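Local structure of ferric-siderophore receptor protein (Streptomyces coelicolor, 2X4L) at residues G204-D209 / I263-R268; P208-V213 / F247-W252; S214-S219 / F232-E237; E253-Y258 / E279-Q284; A290-A295 / E319-V324. The protein probably binds iron-loaded siderophores outside the cell membrane and hands them to an uptake transporter. One frame throughout, in Å; residues are numbered along the deposited sequence.

Contact 1: G204-D209 / I263-R268; sequences GSASPD and IIMDDR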
# COMPACT_ATOMS: atom_id res chain seq x y z
N GLY A 204 -4.64 -11.21 -6.23
CA GLY A 204 -3.48 -11.80 -6.90
C GLY A 204 -2.38 -10.79 -7.21
O GLY A 204 -2.60 -9.58 -7.13
N SER A 205 -1.23 -11.36 -7.54
CA SER A 205 -0.10 -10.53 -7.98
C SER A 205 0.65 -11.35 -9.01
O SER A 205 0.96 -12.51 -8.77
CB SER A 205 0.77 -10.23 -6.75
OG SER A 205 1.88 -9.41 -7.13
N ALA A 206 0.98 -10.70 -10.09
CA ALA A 206 1.58 -11.46 -11.20
C ALA A 206 3.09 -11.22 -11.35
O ALA A 206 3.53 -10.09 -11.32
CB ALA A 206 0.83 -11.15 -12.53
N SER A 207 3.87 -12.27 -11.58
CA SER A 207 5.28 -12.22 -11.92
C SER A 207 5.50 -13.23 -13.06
O SER A 207 4.64 -14.08 -13.30
CB SER A 207 6.15 -12.58 -10.73
OG SER A 207 6.00 -13.96 -10.39
N PRO A 208 6.68 -13.24 -13.64
CA PRO A 208 6.89 -14.25 -14.70
C PRO A 208 6.81 -15.71 -14.27
O PRO A 208 6.12 -16.51 -14.96
CB PRO A 208 8.28 -13.94 -15.24
CG PRO A 208 8.43 -12.41 -14.96
CD PRO A 208 7.63 -12.13 -13.67
N ASP A 209 7.41 -16.06 -13.13
CA ASP A 209 7.28 -17.48 -12.77
C ASP A 209 6.09 -17.92 -12.03
O ASP A 209 5.70 -19.09 -12.12
CB ASP A 209 8.55 -18.03 -12.16
CG ASP A 209 9.71 -17.95 -13.12
OD1 ASP A 209 9.64 -18.56 -14.25
OD2 ASP A 209 10.66 -17.21 -12.77
N ILE A 263 -11.35 -10.46 -9.56
CA ILE A 263 -9.89 -10.55 -9.21
C ILE A 263 -9.34 -9.14 -9.03
O ILE A 263 -9.58 -8.27 -9.89
CB ILE A 263 -9.16 -11.30 -10.29
CG1 ILE A 263 -9.78 -12.66 -10.47
CG2 ILE A 263 -7.64 -11.38 -9.92
CD1 ILE A 263 -9.11 -13.50 -11.70
N ILE A 264 -8.62 -8.92 -7.90
CA ILE A 264 -7.97 -7.66 -7.63
C ILE A 264 -6.47 -7.89 -7.74
O ILE A 264 -5.92 -8.78 -7.02
CB ILE A 264 -8.45 -7.05 -6.33
CG1 ILE A 264 -8.08 -7.83 -5.04
CG2 ILE A 264 -10.06 -6.97 -6.41
CD1 ILE A 264 -8.44 -7.14 -3.69
N MET A 265 -5.83 -7.22 -8.70
CA MET A 265 -4.43 -7.50 -9.03
C MET A 265 -3.51 -6.37 -8.56
O MET A 265 -3.72 -5.20 -8.85
CB MET A 265 -4.27 -7.64 -10.55
CG MET A 265 -4.91 -8.97 -11.09
SD MET A 265 -4.23 -10.42 -10.44
CE MET A 265 -2.58 -10.37 -11.14
N ASP A 266 -2.42 -6.79 -7.92
CA ASP A 266 -1.35 -5.92 -7.47
C ASP A 266 -1.01 -4.90 -8.58
O ASP A 266 -0.72 -5.27 -9.74
CB ASP A 266 -0.14 -6.83 -7.22
CG ASP A 266 0.99 -6.19 -6.40
OD1 ASP A 266 1.13 -4.98 -6.33
OD2 ASP A 266 1.73 -7.05 -5.87
N ASP A 267 -0.95 -3.65 -8.16
CA ASP A 267 -0.67 -2.54 -9.05
C ASP A 267 0.79 -2.04 -9.05
O ASP A 267 1.10 -1.06 -9.79
CB ASP A 267 -1.60 -1.41 -8.69
CG ASP A 267 -1.43 -0.89 -7.28
OD1 ASP A 267 -0.63 -1.36 -6.50
OD2 ASP A 267 -2.17 0.16 -7.00
N ARG A 268 1.68 -2.69 -8.30
CA ARG A 268 2.99 -2.05 -8.12
C ARG A 268 3.97 -2.25 -9.25
O ARG A 268 3.82 -3.19 -10.04
CB ARG A 268 3.57 -2.60 -6.79
CG ARG A 268 2.78 -2.09 -5.56
CD ARG A 268 3.26 -2.73 -4.27
NE ARG A 268 3.08 -4.20 -4.34
CZ ARG A 268 3.89 -5.03 -3.76
NH1 ARG A 268 4.83 -4.60 -2.88
NH2 ARG A 268 3.72 -6.32 -4.04
O HOH W 1 -0.10 -8.02 -10.65
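Ser205 meets Asp266 through its hydroxyl, Ser205 OG donating to Asp266 OD2 at 2.7 Å. Ser205 OG, anti to its backbone N (chi1 -179°), comes to OD2 on the anti side, tilted out of the carboxylate plane. Asp266 CG is anti to its N (chi1 -165°). The syn lone pairs are used by Arg268, which grips the carboxylate side-on. Arg268 NE bonds Asp266 OD1, and Arg268 NH2 bonds Asp266 OD2 at 2.8 Å in a salt bridge. Arg268 N adds a bond to OD1 from above the carboxylate plane, closing an Asx turn. With two donors on each oxygen, the carboxylate is held against rotation.

Ser205 and Asp266 lie near the ends of parallel neighbours in the mixed sheet, strands 200-206 and 262-266. Gly204 N bonds Ile264 O, and Asp266 N bonds Gly204 O at 2.9 Å. Met265 bends at chi2 and chi3. Met265 SD lies 3.7 Å from Gly204 C, and Met265 CE meets Ala206 CB at 3.8 Å. One water joins Ala206 N to Asp266 O. Arg268 NH1 also bonds Glu299.

Contact 2: P208-V213 / F247-W252; sequences PDLFYV and FESLSW
The Trp252 indole carries Phe211 on one face. Phe211 CB sits 4.2 Å from the centroid of the six-membered ring, almost on its normal. The Phe211 ring turns its edge to the indole in an offset edge-to-face pair, with planes at 70°. Phe211 CD1 touches Trp252 CH2 at 3.5 Å, and Val213 CG2 lies at the Phe211 ring edge. Pro208 C lies at the indole edge, in plane, and NE1 is hydrogen-bonded to Ser207 O. An alanine at Trp252 would probably leave the Phe211 edge without its aromatic face and Ser207 O without its indole donor.

Leu210 O lies over one face of the Tyr212 ring, toward the rim, and Ser249 OG lies at its edge, 3.4 Å from Tyr212 CE1. With Phe247 CG between its backbone N and carbonyl carbon (chi1 54°), its side chain lies beside that of Tyr212, pointing the same way, with the ring planes oblique at 64°.

Strands 210-214 and 247-251 run antiparallel in the mixed sheet. Phe211 and Leu250 form one hydrogen-bonded pair, Val213 and Glu248 the next, each with two backbone bonds. Between them, Tyr212 and Ser249 form a non-hydrogen-bonded pair. Val213 CG2 packs on Leu250 CD1.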
# COMPACT_ATOMS: atom_id res chain seq x y z
N PRO A 208 6.68 -13.24 -13.64
CA PRO A 208 6.89 -14.25 -14.70
C PRO A 208 6.81 -15.71 -14.27
O PRO A 208 6.12 -16.51 -14.96
CB PRO A 208 8.28 -13.94 -15.24
CG PRO A 208 8.43 -12.41 -14.96
CD PRO A 208 7.63 -12.13 -13.67
N ASP A 209 7.41 -16.06 -13.13
CA ASP A 209 7.28 -17.48 -12.77
C ASP A 209 6.09 -17.92 -12.03
O ASP A 209 5.70 -19.09 -12.12
CB ASP A 209 8.55 -18.03 -12.16
CG ASP A 209 9.71 -17.95 -13.12
OD1 ASP A 209 9.64 -18.56 -14.25
OD2 ASP A 209 10.66 -17.21 -12.77
N LEU A 210 5.41 -16.96 -11.36
CA LEU A 210 4.44 -17.35 -10.40
C LEU A 210 3.37 -16.31 -10.37
O LEU A 210 3.63 -15.09 -10.51
CB LEU A 210 5.10 -17.42 -9.00
CG LEU A 210 6.11 -18.58 -8.87
CD1 LEU A 210 7.00 -18.42 -7.69
CD2 LEU A 210 5.38 -19.96 -8.88
N PHE A 211 2.21 -16.84 -10.12
CA PHE A 211 1.07 -15.98 -9.75
C PHE A 211 0.85 -16.17 -8.27
O PHE A 211 0.67 -17.30 -7.77
CB PHE A 211 -0.11 -16.47 -10.50
CG PHE A 211 -1.37 -15.64 -10.30
CD1 PHE A 211 -1.67 -14.58 -11.17
CD2 PHE A 211 -2.24 -15.96 -9.30
CE1 PHE A 211 -2.87 -13.88 -10.98
CE2 PHE A 211 -3.46 -15.21 -9.11
CZ PHE A 211 -3.76 -14.23 -10.02
N TYR A 212 0.84 -15.06 -7.54
CA TYR A 212 0.71 -15.19 -6.05
C TYR A 212 -0.73 -14.89 -5.61
O TYR A 212 -1.24 -13.82 -5.96
CB TYR A 212 1.64 -14.20 -5.41
CG TYR A 212 3.07 -14.30 -5.86
CD1 TYR A 212 3.77 -15.36 -5.46
CD2 TYR A 212 3.65 -13.36 -6.71
CE1 TYR A 212 5.10 -15.56 -5.85
CE2 TYR A 212 5.00 -13.48 -7.09
CZ TYR A 212 5.67 -14.63 -6.64
OH TYR A 212 6.98 -14.81 -7.02
N VAL A 213 -1.32 -15.79 -4.84
CA VAL A 213 -2.70 -15.58 -4.32
C VAL A 213 -2.52 -15.20 -2.87
O VAL A 213 -2.05 -15.96 -2.05
CB VAL A 213 -3.58 -16.81 -4.42
CG1 VAL A 213 -4.96 -16.42 -3.98
CG2 VAL A 213 -3.69 -17.29 -5.89
N PHE A 247 1.06 -15.40 1.36
CA PHE A 247 0.43 -15.78 0.09
C PHE A 247 0.87 -17.15 -0.36
O PHE A 247 1.89 -17.73 0.16
CB PHE A 247 0.69 -14.71 -1.05
CG PHE A 247 2.11 -14.40 -1.27
CD1 PHE A 247 2.89 -15.25 -2.10
CD2 PHE A 247 2.69 -13.29 -0.72
CE1 PHE A 247 4.24 -15.00 -2.31
CE2 PHE A 247 4.09 -13.05 -0.89
CZ PHE A 247 4.84 -13.87 -1.73
N GLU A 248 0.09 -17.66 -1.31
CA GLU A 248 0.37 -18.97 -1.96
C GLU A 248 0.94 -18.68 -3.33
O GLU A 248 0.46 -17.76 -4.06
CB GLU A 248 -0.93 -19.71 -2.14
CG GLU A 248 -0.79 -21.08 -2.86
CD GLU A 248 -2.08 -21.78 -2.99
OE1 GLU A 248 -3.15 -21.17 -2.80
OE2 GLU A 248 -2.00 -22.96 -3.39
N SER A 249 1.98 -19.41 -3.73
CA SER A 249 2.58 -19.28 -5.09
C SER A 249 1.99 -20.34 -5.97
O SER A 249 2.06 -21.55 -5.64
CB SER A 249 4.09 -19.43 -5.03
OG SER A 249 4.62 -18.46 -4.16
N LEU A 250 1.50 -19.93 -7.12
CA LEU A 250 0.98 -20.88 -8.08
C LEU A 250 1.73 -20.76 -9.40
O LEU A 250 2.04 -19.66 -9.90
CB LEU A 250 -0.46 -20.59 -8.35
CG LEU A 250 -1.44 -20.82 -7.19
CD1 LEU A 250 -2.79 -20.30 -7.75
CD2 LEU A 250 -1.47 -22.29 -6.82
N SER A 251 1.92 -21.90 -10.07
CA SER A 251 2.45 -21.82 -11.46
C SER A 251 1.42 -21.21 -12.37
O SER A 251 0.22 -21.28 -12.07
CB SER A 251 2.78 -23.24 -11.99
OG SER A 251 3.82 -23.78 -11.22
N TRP A 252 1.88 -20.60 -13.46
CA TRP A 252 0.92 -19.92 -14.29
C TRP A 252 -0.13 -20.86 -14.83
O TRP A 252 -1.28 -20.50 -15.02
CB TRP A 252 1.63 -19.22 -15.42
CG TRP A 252 2.05 -17.85 -14.99
CD1 TRP A 252 3.29 -17.46 -14.72
CD2 TRP A 252 1.19 -16.72 -14.77
NE1 TRP A 252 3.29 -16.14 -14.31
CE2 TRP A 252 2.02 -15.67 -14.35
CE3 TRP A 252 -0.17 -16.52 -14.90
CZ2 TRP A 252 1.52 -14.39 -14.04
CZ3 TRP A 252 -0.71 -15.23 -14.57
CH2 TRP A 252 0.16 -14.20 -14.15

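Contact 3: S214-S219 / F232-E237; sequences SGTNLS and FVEPSE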
# COMPACT_ATOMS: atom_id res chain seq x y z
N SER A 214 -2.95 -14.01 -2.52
CA SER A 214 -2.88 -13.57 -1.12
C SER A 214 -4.09 -14.06 -0.36
O SER A 214 -5.25 -14.03 -0.85
CB SER A 214 -2.89 -12.01 -1.02
OG SER A 214 -1.64 -11.51 -1.45
N GLY A 215 -3.86 -14.37 0.91
CA GLY A 215 -4.93 -14.48 1.89
C GLY A 215 -5.18 -13.11 2.51
O GLY A 215 -4.36 -12.20 2.34
N THR A 216 -6.29 -12.97 3.22
CA THR A 216 -6.66 -11.69 3.83
C THR A 216 -5.80 -11.35 5.05
O THR A 216 -5.55 -10.18 5.33
CB THR A 216 -8.14 -11.67 4.23
OG1 THR A 216 -8.42 -12.78 5.09
CG2 THR A 216 -9.03 -11.75 3.00
N ASN A 217 -5.37 -12.38 5.77
CA ASN A 217 -4.58 -12.18 6.98
C ASN A 217 -3.19 -11.60 6.72
O ASN A 217 -2.46 -12.09 5.87
CB ASN A 217 -4.46 -13.50 7.76
CG ASN A 217 -3.87 -13.31 9.14
OD1 ASN A 217 -4.32 -12.46 9.91
ND2 ASN A 217 -2.85 -14.10 9.46
N LEU A 218 -2.85 -10.54 7.44
CA LEU A 218 -1.53 -9.94 7.34
C LEU A 218 -1.50 -8.64 6.54
O LEU A 218 -0.63 -7.80 6.75
CB LEU A 218 -0.54 -10.94 6.75
CG LEU A 218 -0.17 -12.14 7.63
CD1 LEU A 218 1.18 -12.71 7.22
CD2 LEU A 218 -0.17 -11.74 9.10
N SER A 219 -2.42 -8.49 5.59
CA SER A 219 -2.45 -7.29 4.76
C SER A 219 -3.43 -6.28 5.34
O SER A 219 -4.51 -6.65 5.80
CB SER A 219 -2.85 -7.64 3.33
OG SER A 219 -1.83 -8.40 2.69
N PHE A 232 -13.74 -13.26 0.43
CA PHE A 232 -12.46 -13.57 -0.25
C PHE A 232 -12.20 -15.02 -0.40
O PHE A 232 -12.50 -15.85 0.51
CB PHE A 232 -11.25 -12.99 0.52
CG PHE A 232 -11.10 -11.50 0.29
CD1 PHE A 232 -11.72 -10.64 1.14
CD2 PHE A 232 -10.39 -11.00 -0.80
CE1 PHE A 232 -11.58 -9.25 0.92
CE2 PHE A 232 -10.25 -9.63 -1.03
CZ PHE A 232 -10.90 -8.77 -0.18
N VAL A 233 -11.56 -15.35 -1.53
CA VAL A 233 -10.83 -16.63 -1.66
C VAL A 233 -9.69 -16.62 -0.65
O VAL A 233 -8.94 -15.63 -0.54
CB VAL A 233 -10.21 -16.75 -3.08
CG1 VAL A 233 -9.28 -17.99 -3.15
CG2 VAL A 233 -11.33 -16.89 -4.04
N GLU A 234 -9.59 -17.68 0.13
CA GLU A 234 -8.59 -17.76 1.17
C GLU A 234 -7.84 -19.06 0.98
O GLU A 234 -8.29 -20.15 1.43
CB GLU A 234 -9.30 -17.84 2.54
CG GLU A 234 -10.04 -16.58 3.00
CD GLU A 234 -9.17 -15.45 3.53
OE1 GLU A 234 -7.95 -15.53 3.37
OE2 GLU A 234 -9.77 -14.48 4.04
N PRO A 235 -6.63 -18.97 0.45
CA PRO A 235 -5.75 -20.16 0.47
C PRO A 235 -5.56 -20.64 1.91
O PRO A 235 -5.56 -19.85 2.83
CB PRO A 235 -4.40 -19.61 -0.07
CG PRO A 235 -4.83 -18.41 -0.95
CD PRO A 235 -5.98 -17.79 -0.15
N SER A 236 -5.38 -21.97 2.04
CA SER A 236 -5.18 -22.53 3.38
C SER A 236 -3.89 -21.97 4.00
O SER A 236 -2.96 -21.58 3.28
CB SER A 236 -5.12 -24.01 3.30
OG SER A 236 -3.94 -24.47 2.67
N GLU A 237 -3.79 -21.99 5.33
CA GLU A 237 -2.54 -21.64 5.97
C GLU A 237 -1.45 -22.58 5.45
O GLU A 237 -0.27 -22.16 5.29
CB GLU A 237 -2.71 -21.66 7.52
CG GLU A 237 -3.55 -20.39 8.07
CD GLU A 237 -2.97 -19.00 7.65
OE1 GLU A 237 -1.64 -18.89 7.62
OE2 GLU A 237 -3.92 -18.15 7.33
O HOH W 2 -7.52 -14.06 -2.36
O HOH W 3 -6.26 -15.17 5.66
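Thr216 and Glu234 form the tight part of the contact. Thr216 N donates to Glu234 OE1 at 3.1 Å, nearly straight at 171° and on the syn side of the oxygen. Thr216 OG1 bonds OE2, but the modelled spacing is very short, so its exact length is doubtful. OG1 sits between the backbone N and the carbonyl carbon (chi1 55°). Thr216 CG2, beside the backbone N, reaches Phe232 CG at 3.4 Å. Glu234 bends at chi2, its side chain crossing that of Thr216 at about a right angle. OE2 has a second partner in Lys226.

The rest is looser and bridged by waters. Pro235 CD only brushes Ser214 O, at 3.9 Å. One water donates to both Ser214 O and Val233 O, while another links Asn217 N to Glu234 OE1.

The type II turn Thr216-Ser219 leads directly into helix 220-227. Phe232 packs on Leu222 and Phe225 of that helix. The contact thus joins the loop entering helix 220-227 to the loop that follows strand 231-232.

Contact 4: E253-Y258 / E279-Q284; sequences ENVDKY and EGTWKQ
Val255 and Thr281 touch methyl to methyl. Val255 CG2 lies 3.5 Å from Thr281 CG2, tighter than usual for two carbons, as the side chains cross at a slant. The same Val255 CG2 comes within 3.8 Å of Trp282 N. Thr281 OG1 lies 3.8 Å from Glu253 CA, and Thr281 CG2 also faces Glu253 O.

The next shell fixes the threonine. Thr281 OG1 is beside the backbone N (chi1 -53°) and donates to Glu279 OE2 at 2.7 Å, on the anti lone pair of that oxygen. Thr281 N donates to Glu279 OE2 at 3.2 Å, from above the carboxylate plane. Glu279 is the N-cap of helix 280-283, so this second bond caps the helix.

Val255 is placed by the type I turn Asn254-Lys257, closed by Lys257 N to Asn254 O. Its other methyl, CG1, packs on Phe211. Trp282 reaches back to Ile263 and Met265 of strand 262-266.

An alanine at Thr281 would probably open a gap beside Val255 CG2 and leave Glu279 OE2 with one of its two donors.

No hydrogen bond crosses between the two segments. The hydroxyl is used on the capping residue Glu279, and the methyl makes the apolar contact. Glu253 OE1 stands 5.6 Å from Glu279 OE2, and these like charges may repel slightly. The helix start would probably favour the charge on Glu279.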
# COMPACT_ATOMS: atom_id res chain seq x y z
N GLU A 253 0.29 -22.09 -15.11
CA GLU A 253 -0.66 -23.07 -15.58
C GLU A 253 -1.65 -23.47 -14.52
O GLU A 253 -2.62 -24.10 -14.84
CB GLU A 253 0.04 -24.31 -16.23
CG GLU A 253 1.00 -25.06 -15.34
CD GLU A 253 2.46 -24.48 -15.35
OE1 GLU A 253 2.68 -23.27 -15.73
OE2 GLU A 253 3.38 -25.28 -14.98
N ASN A 254 -1.48 -23.05 -13.25
CA ASN A 254 -2.43 -23.45 -12.22
C ASN A 254 -3.21 -22.25 -11.61
O ASN A 254 -3.85 -22.35 -10.50
CB ASN A 254 -1.76 -24.18 -11.06
CG ASN A 254 -2.80 -24.68 -10.00
OD1 ASN A 254 -4.00 -24.98 -10.33
ND2 ASN A 254 -2.34 -24.79 -8.72
N VAL A 255 -3.29 -21.19 -12.41
CA VAL A 255 -4.02 -19.99 -11.88
C VAL A 255 -5.54 -20.17 -11.75
O VAL A 255 -6.25 -19.39 -11.12
CB VAL A 255 -3.66 -18.69 -12.61
CG1 VAL A 255 -2.17 -18.37 -12.39
CG2 VAL A 255 -4.09 -18.74 -14.08
N ASP A 256 -6.08 -21.24 -12.35
CA ASP A 256 -7.49 -21.57 -12.16
C ASP A 256 -7.81 -22.43 -10.91
O ASP A 256 -8.92 -22.92 -10.76
CB ASP A 256 -8.02 -22.27 -13.43
CG ASP A 256 -7.17 -23.52 -13.82
OD1 ASP A 256 -6.11 -23.88 -13.25
OD2 ASP A 256 -7.52 -24.18 -14.85
N LYS A 257 -6.88 -22.50 -9.96
CA LYS A 257 -7.11 -23.30 -8.77
C LYS A 257 -8.40 -22.99 -8.04
O LYS A 257 -9.07 -23.93 -7.54
CB LYS A 257 -5.88 -23.25 -7.84
CG LYS A 257 -6.01 -24.04 -6.58
CD LYS A 257 -4.75 -24.13 -5.73
CE LYS A 257 -5.08 -24.92 -4.49
NZ LYS A 257 -3.90 -25.13 -3.60
N TYR A 258 -8.63 -21.68 -7.84
CA TYR A 258 -9.75 -21.20 -7.05
C TYR A 258 -10.77 -20.50 -7.96
O TYR A 258 -10.46 -19.56 -8.68
CB TYR A 258 -9.30 -20.15 -5.99
CG TYR A 258 -8.24 -20.70 -5.10
CD1 TYR A 258 -8.55 -21.61 -4.13
CD2 TYR A 258 -6.95 -20.27 -5.23
CE1 TYR A 258 -7.57 -22.13 -3.30
CE2 TYR A 258 -5.97 -20.76 -4.44
CZ TYR A 258 -6.30 -21.73 -3.46
OH TYR A 258 -5.34 -22.24 -2.59
N GLU A 279 -0.47 -14.88 -20.54
CA GLU A 279 -0.56 -16.33 -20.30
C GLU A 279 -1.99 -16.81 -20.55
O GLU A 279 -3.01 -16.20 -20.10
CB GLU A 279 -0.08 -16.65 -18.83
CG GLU A 279 -0.71 -18.00 -18.30
CD GLU A 279 -0.06 -19.24 -18.89
OE1 GLU A 279 1.10 -19.16 -19.34
OE2 GLU A 279 -0.75 -20.29 -18.99
N GLY A 280 -2.11 -17.90 -21.31
CA GLY A 280 -3.42 -18.41 -21.75
C GLY A 280 -4.37 -18.87 -20.67
O GLY A 280 -5.56 -18.63 -20.75
N THR A 281 -3.80 -19.40 -19.60
CA THR A 281 -4.60 -19.85 -18.46
C THR A 281 -5.29 -18.66 -17.78
O THR A 281 -6.40 -18.76 -17.33
CB THR A 281 -3.71 -20.58 -17.46
OG1 THR A 281 -3.01 -21.63 -18.19
CG2 THR A 281 -4.57 -21.27 -16.45
N TRP A 282 -4.56 -17.55 -17.66
CA TRP A 282 -5.15 -16.29 -17.14
C TRP A 282 -6.28 -15.77 -18.04
O TRP A 282 -7.38 -15.40 -17.57
CB TRP A 282 -4.00 -15.29 -17.04
CG TRP A 282 -4.53 -13.83 -16.90
CD1 TRP A 282 -4.77 -12.91 -17.89
CD2 TRP A 282 -4.91 -13.20 -15.66
NE1 TRP A 282 -5.30 -11.75 -17.34
CE2 TRP A 282 -5.38 -11.91 -15.99
CE3 TRP A 282 -4.97 -13.64 -14.30
CZ2 TRP A 282 -5.84 -11.00 -15.03
CZ3 TRP A 282 -5.40 -12.70 -13.35
CH2 TRP A 282 -5.85 -11.41 -13.75
N LYS A 283 -6.00 -15.73 -19.34
CA LYS A 283 -6.95 -15.13 -20.27
C LYS A 283 -8.24 -15.92 -20.32
O LYS A 283 -9.30 -15.37 -20.70
CB LYS A 283 -6.31 -15.10 -21.70
CG LYS A 283 -5.19 -14.06 -21.83
CD LYS A 283 -4.90 -13.67 -23.29
CE LYS A 283 -3.98 -14.67 -23.91
NZ LYS A 283 -3.07 -13.93 -24.83
N GLN A 284 -8.17 -17.16 -19.93
CA GLN A 284 -9.33 -17.98 -19.89
C GLN A 284 -10.11 -17.98 -18.58
O GLN A 284 -11.08 -18.61 -18.47
CB GLN A 284 -8.99 -19.38 -20.32
CG GLN A 284 -8.62 -19.44 -21.82
CD GLN A 284 -9.75 -18.95 -22.73
OE1 GLN A 284 -9.60 -18.01 -23.53
NE2 GLN A 284 -10.90 -19.59 -22.60

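Contact 5: A290-A295 / E319-V324; sequences AGQVIA and ENAKKV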
# COMPACT_ATOMS: atom_id res chain seq x y z
N ALA A 290 -15.01 -12.11 -18.15
CA ALA A 290 -16.16 -11.21 -17.82
C ALA A 290 -15.75 -9.76 -17.62
O ALA A 290 -16.59 -8.91 -17.37
CB ALA A 290 -17.00 -11.72 -16.59
N GLY A 291 -14.47 -9.46 -17.69
CA GLY A 291 -14.05 -8.08 -17.43
C GLY A 291 -14.12 -7.66 -15.98
O GLY A 291 -14.33 -6.48 -15.70
N GLN A 292 -14.07 -8.61 -15.02
CA GLN A 292 -14.24 -8.38 -13.59
C GLN A 292 -12.90 -8.40 -12.85
O GLN A 292 -12.73 -9.08 -11.88
CB GLN A 292 -15.26 -9.39 -13.01
CG GLN A 292 -16.60 -9.07 -13.60
CD GLN A 292 -17.72 -10.03 -13.24
OE1 GLN A 292 -17.56 -11.00 -12.51
NE2 GLN A 292 -18.88 -9.73 -13.77
N VAL A 293 -11.94 -7.69 -13.38
CA VAL A 293 -10.58 -7.55 -12.81
C VAL A 293 -10.40 -6.07 -12.57
O VAL A 293 -10.59 -5.20 -13.46
CB VAL A 293 -9.54 -8.08 -13.79
CG1 VAL A 293 -8.11 -7.95 -13.21
CG2 VAL A 293 -9.79 -9.62 -14.13
N ILE A 294 -9.94 -5.74 -11.36
CA ILE A 294 -9.55 -4.40 -11.03
C ILE A 294 -8.24 -4.35 -10.37
O ILE A 294 -7.64 -5.42 -10.09
CB ILE A 294 -10.60 -3.74 -10.09
CG1 ILE A 294 -10.77 -4.46 -8.76
CG2 ILE A 294 -11.96 -3.54 -10.85
CD1 ILE A 294 -11.48 -3.55 -7.67
N ALA A 295 -7.73 -3.19 -9.96
CA ALA A 295 -6.48 -3.11 -9.19
C ALA A 295 -6.68 -3.39 -7.72
O ALA A 295 -7.76 -3.14 -7.16
CB ALA A 295 -5.89 -1.71 -9.38
N GLU A 319 -20.62 -4.66 -6.69
CA GLU A 319 -22.00 -4.22 -7.06
C GLU A 319 -22.40 -4.71 -8.43
O GLU A 319 -23.54 -5.13 -8.62
CB GLU A 319 -22.08 -2.65 -7.02
CG GLU A 319 -22.03 -2.09 -5.61
CD GLU A 319 -21.56 -0.67 -5.54
OE1 GLU A 319 -21.30 -0.04 -6.65
OE2 GLU A 319 -21.40 -0.13 -4.40
N ASN A 320 -21.43 -4.70 -9.35
CA ASN A 320 -21.75 -5.00 -10.76
C ASN A 320 -21.36 -6.40 -11.19
O ASN A 320 -21.76 -6.80 -12.29
CB ASN A 320 -21.11 -3.94 -11.56
CG ASN A 320 -21.75 -2.59 -11.23
OD1 ASN A 320 -21.20 -1.73 -10.48
ND2 ASN A 320 -23.00 -2.41 -11.71
N ALA A 321 -20.70 -7.16 -10.31
CA ALA A 321 -20.18 -8.46 -10.73
C ALA A 321 -21.29 -9.49 -10.95
O ALA A 321 -22.27 -9.56 -10.20
CB ALA A 321 -19.25 -8.96 -9.62
N LYS A 322 -21.07 -10.36 -11.93
CA LYS A 322 -21.81 -11.58 -12.12
C LYS A 322 -21.05 -12.72 -11.48
O LYS A 322 -19.83 -12.69 -11.51
CB LYS A 322 -21.93 -11.83 -13.63
CG LYS A 322 -22.86 -10.86 -14.33
CD LYS A 322 -22.62 -10.93 -15.88
CE LYS A 322 -22.86 -9.57 -16.55
NZ LYS A 322 -24.25 -9.06 -16.25
N LYS A 323 -21.75 -13.72 -10.91
CA LYS A 323 -21.07 -14.87 -10.38
C LYS A 323 -20.69 -15.69 -11.61
O LYS A 323 -21.56 -16.14 -12.40
CB LYS A 323 -21.91 -15.65 -9.33
CG LYS A 323 -21.21 -16.87 -8.78
CD LYS A 323 -22.08 -17.59 -7.74
CE LYS A 323 -21.28 -18.66 -7.03
NZ LYS A 323 -22.15 -19.69 -6.37
N VAL A 324 -19.40 -15.90 -11.80
CA VAL A 324 -18.90 -16.59 -13.03
C VAL A 324 -17.89 -17.71 -12.79
O VAL A 324 -17.65 -18.52 -13.70
CB VAL A 324 -18.30 -15.58 -14.05
CG1 VAL A 324 -19.41 -14.63 -14.55
CG2 VAL A 324 -17.10 -14.78 -13.43
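Gln292 and Ala290 bring the start of strand 293-296 against the tail that follows helix 304-320. Between them, Gly291 ends helix 286-289 in a Schellman motif, with a positive phi of 73°. This turn sends the chain into the strand.

Gln292 gives the largest share of the contact. Its CG is anti to the carbonyl carbon (chi1 -67°), and the chain beyond is extended. The amide therefore reaches the backbone of Lys322. As modelled, Gln292 NE2 lies 2.9 Å from Lys322 N and Gln292 OE1 lies 3.0 Å from Lys322 O. That sets nitrogen against nitrogen and oxygen against oxygen. The amide is probably turned over in the model; the reverse placing would set unlike atoms against each other and may give hydrogen bonds.

The neighbours that do not depend on that choice are carbons. Ala321 CB lies 4.1 Å from Gln292 CD. Beyond it, Val324 CG1 meets Ala290 CB at 4.3 Å, a light apolar contact near the chain end. Val324 also touches Pro286 of helix 286-289.

The tail has further ties. Lys196 NZ bonds both Glu319 O and Ala321 O, and Val324 N bonds Asp261 OD1. Ala321 also packs on Val262 of strand 262-266. The backbones of Gln292 and Ile294 bond Ile263, pairing strand 293-296 with strand 262-266. Ile294 then packs on Asn313 and Ala317 of helix 304-320.

Overall arrangement
Contacts 1 and 2 share Pro208 and Asp209 and have centres about 9 Å apart. Both lie on the mixed sheet, where strand 200-206 pairs with strands 210-214 and 262-266. Contact 5 reaches this sheet through strand 293-296; its centre and that of contact 1 are about 16 Å apart. Along the chain, contact 3 falls between the segments of contacts 1 and 2, contact 4 crosses contact 1, and contact 5 comes last. Contacts 2 and 4 have centres about 10 Å apart, with Glu248 bonded to Lys257 and Tyr258. Trp282 packs on Met265 and Val293. Together they tie the sheet, its loops and its short helices into one half of the binding protein.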